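PDB 1RIF: ATP-dependent DNA helicase uvsW from Enterobacteria phage T4, which couples ATP hydrolysis to 3'-5' unwinding of duplex DNA and drives branch migration of Holliday junctions during phage recombination-dependent repair. Local coordinates for residues S142-L147 with D176-L182. The protein carries 1 engineered substitution. Residues are numbered along the deposited sequence; the frame is centred on the assembly and turned at random.
Sequences SLIQAL and DFVDYRL
Residues 142-147 lie in the first turns of helix 141-155, and 176-182 run from the end of helix 167-180 into the following loop. The short helical axes cross at -75°, 9.9 Å apart at closest approach; the CA atoms of Ala146 and Phe177 lie 5.9 Å apart, those of Ser142 and Asp176 6.9 Å. Ser142 (chi1 p) and Tyr180 (chi1 m, chi2 136°) make a very short hydrogen bond, OG to OH 2.5 Å, with OG near the ring plane. Leu143 (t, p) lays CD1 squarely over that ring, a CH-pi contact 3.8 Å from its centroid and 5° off the normal. Phe177 CB points sideways, but its ring (chi1 m, chi2 35°) comes nearer: Ala146 CA lies over its face, 3.9 Å from the centroid and 25° off the normal, a second CH-pi contact. Ala146 CB fits between Phe177 CE1 (3.8 Å), Tyr180 CD1 (3.9 Å) and Leu182 CD1 (3.8 Å). Arg181 leaves helical phi/psi with positive phi (80°); Leu182 (m, t) then points CB toward 142-147, its CD1 3.9 Å from Leu147 CD2. In this RecA-like ATP-binding domain of an SF2 helicase, helix 141-155 follows the nucleotide-binding loop, as in P-loop NTPases; Ser142 is the last residue of the predicted ATP site, 135-142, which carries a substitution. Gln145 and Phe177 pack on Ile162 of parallel-sheet strand 159-163, Ile144 faces helix 116-128, and Tyr106 shares a backbone hydrogen bond with Tyr180 and a cation-pi contact with Arg181.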
loop_
_atom_site.group_PDB
_atom_site.type_symbol
_atom_site.label_atom_id
_atom_site.label_comp_id
_atom_site.label_asym_id
_atom_site.label_seq_id
_atom_site.Cartn_x
_atom_site.Cartn_y
_atom_site.Cartn_z
ATOM N N SER A 142 -8.276 12.515 4.406
ATOM C CA SER A 142 -7.061 13.034 5.033
ATOM C C SER A 142 -7.018 12.679 6.508
ATOM O O SER A 142 -5.944 12.434 7.051
ATOM C CB SER A 142 -6.954 14.551 4.866
ATOM O OG SER A 142 -8.018 15.228 5.514
ATOM N N LEU A 143 -8.188 12.644 7.150
ATOM C CA LEU A 143 -8.269 12.303 8.570
ATOM C C LEU A 143 -8.025 10.810 8.751
ATOM O O LEU A 143 -7.423 10.392 9.741
ATOM C CB LEU A 143 -9.639 12.679 9.151
ATOM C CG LEU A 143 -9.835 12.429 10.660
ATOM C CD1 LEU A 143 -8.758 13.158 11.470
ATOM C CD2 LEU A 143 -11.214 12.903 11.080
ATOM N N ILE A 144 -8.496 10.008 7.796
ATOM C CA ILE A 144 -8.294 8.561 7.855
ATOM C C ILE A 144 -6.801 8.302 7.747
ATOM O O ILE A 144 -6.241 7.514 8.498
ATOM C CB ILE A 144 -9.024 7.836 6.699
ATOM C CG1 ILE A 144 -10.539 7.924 6.912
ATOM C CG2 ILE A 144 -8.553 6.386 6.623
ATOM C CD1 ILE A 144 -11.375 7.160 5.890
ATOM N N GLN A 145 -6.160 8.986 6.806
ATOM C CA GLN A 145 -4.725 8.854 6.602
ATOM C C GLN A 145 -3.936 9.375 7.813
ATOM O O GLN A 145 -2.940 8.775 8.221
ATOM C CB GLN A 145 -4.325 9.591 5.320
ATOM C CG GLN A 145 -4.716 8.830 4.060
ATOM C CD GLN A 145 -4.529 9.639 2.792
ATOM O OE1 GLN A 145 -5.319 10.533 2.500
ATOM N NE2 GLN A 145 -3.479 9.338 2.037
ATOM N N ALA A 146 -4.388 10.485 8.391
ATOM C CA ALA A 146 -3.733 11.067 9.570
ATOM C C ALA A 146 -3.817 10.114 10.761
ATOM O O ALA A 146 -2.846 9.941 11.491
ATOM C CB ALA A 146 -4.381 12.402 9.937
ATOM N N LEU A 147 -4.976 9.494 10.956
ATOM C CA LEU A 147 -5.151 8.566 12.071
ATOM C C LEU A 147 -4.279 7.323 11.902
ATOM O O LEU A 147 -3.682 6.835 12.861
ATOM C CB LEU A 147 -6.627 8.182 12.211
ATOM C CG LEU A 147 -7.466 9.348 12.736
ATOM C CD1 LEU A 147 -8.938 8.980 12.799
ATOM C CD2 LEU A 147 -6.951 9.713 14.116
ATOM N N ASP A 176 -3.054 19.663 6.329
ATOM C CA ASP A 176 -4.193 19.028 6.985
ATOM C C ASP A 176 -3.757 18.346 8.269
ATOM O O ASP A 176 -4.367 18.547 9.317
ATOM C CB ASP A 176 -4.846 17.990 6.075
ATOM C CG ASP A 176 -5.531 18.608 4.872
ATOM O OD1 ASP A 176 -5.863 19.812 4.918
ATOM O OD2 ASP A 176 -5.751 17.876 3.880
ATOM N N PHE A 177 -2.705 17.531 8.176
ATOM C CA PHE A 177 -2.162 16.796 9.324
ATOM C C PHE A 177 -1.859 17.723 10.493
ATOM O O PHE A 177 -2.098 17.375 11.651
ATOM C CB PHE A 177 -0.877 16.049 8.920
ATOM C CG PHE A 177 -1.118 14.704 8.260
ATOM C CD1 PHE A 177 -2.217 14.495 7.423
ATOM C CD2 PHE A 177 -0.235 13.644 8.474
ATOM C CE1 PHE A 177 -2.428 13.253 6.818
ATOM C CE2 PHE A 177 -0.445 12.401 7.868
ATOM C CZ PHE A 177 -1.540 12.208 7.044
ATOM N N VAL A 178 -1.321 18.900 10.192
ATOM C CA VAL A 178 -0.993 19.868 11.233
ATOM C C VAL A 178 -2.265 20.565 11.737
ATOM O O VAL A 178 -2.362 20.912 12.915
ATOM C CB VAL A 178 0.038 20.922 10.713
ATOM C CG1 VAL A 178 0.367 21.934 11.806
ATOM C CG2 VAL A 178 1.321 20.222 10.265
ATOM N N ASP A 179 -3.252 20.760 10.861
ATOM C CA ASP A 179 -4.494 21.402 11.290
ATOM C C ASP A 179 -5.219 20.516 12.303
ATOM O O ASP A 179 -5.801 21.016 13.274
ATOM C CB ASP A 179 -5.411 21.687 10.099
ATOM C CG ASP A 179 -6.640 22.500 10.487
ATOM O OD1 ASP A 179 -6.475 23.577 11.092
ATOM O OD2 ASP A 179 -7.773 22.068 10.182
ATOM N N TYR A 180 -5.174 19.205 12.075
ATOM C CA TYR A 180 -5.812 18.241 12.978
ATOM C C TYR A 180 -5.123 18.272 14.341
ATOM O O TYR A 180 -5.734 17.986 15.385
ATOM C CB TYR A 180 -5.696 16.826 12.407
ATOM C CG TYR A 180 -6.515 16.587 11.170
ATOM C CD1 TYR A 180 -5.974 15.912 10.078
ATOM C CD2 TYR A 180 -7.842 17.020 11.094
ATOM C CE1 TYR A 180 -6.726 15.676 8.942
ATOM C CE2 TYR A 180 -8.605 16.784 9.958
ATOM C CZ TYR A 180 -8.035 16.112 8.889
ATOM O OH TYR A 180 -8.775 15.872 7.759
ATOM N N ARG A 181 -3.835 18.610 14.290
ATOM C CA ARG A 181 -2.954 18.697 15.444
ATOM C C ARG A 181 -2.443 17.336 15.875
ATOM O O ARG A 181 -2.058 17.143 17.028
ATOM C CB ARG A 181 -3.640 19.403 16.610
ATOM C CG ARG A 181 -4.057 20.818 16.276
ATOM C CD ARG A 181 -4.441 21.590 17.515
ATOM N NE ARG A 181 -5.230 22.766 17.174
ATOM C CZ ARG A 181 -5.596 23.692 18.049
ATOM N NH1 ARG A 181 -5.232 23.574 19.317
ATOM N NH2 ARG A 181 -6.327 24.730 17.658
ATOM N N LEU A 182 -2.442 16.393 14.936
ATOM C CA LEU A 182 -1.928 15.053 15.206
ATOM C C LEU A 182 -0.427 15.040 14.883
ATOM O O LEU A 182 0.309 14.160 15.330
ATOM C CB LEU A 182 -2.671 14.015 14.354
ATOM C CG LEU A 182 -4.162 13.844 14.667
ATOM C CD1 LEU A 182 -4.820 12.963 13.620
ATOM C CD2 LEU A 182 -4.327 13.251 16.057
#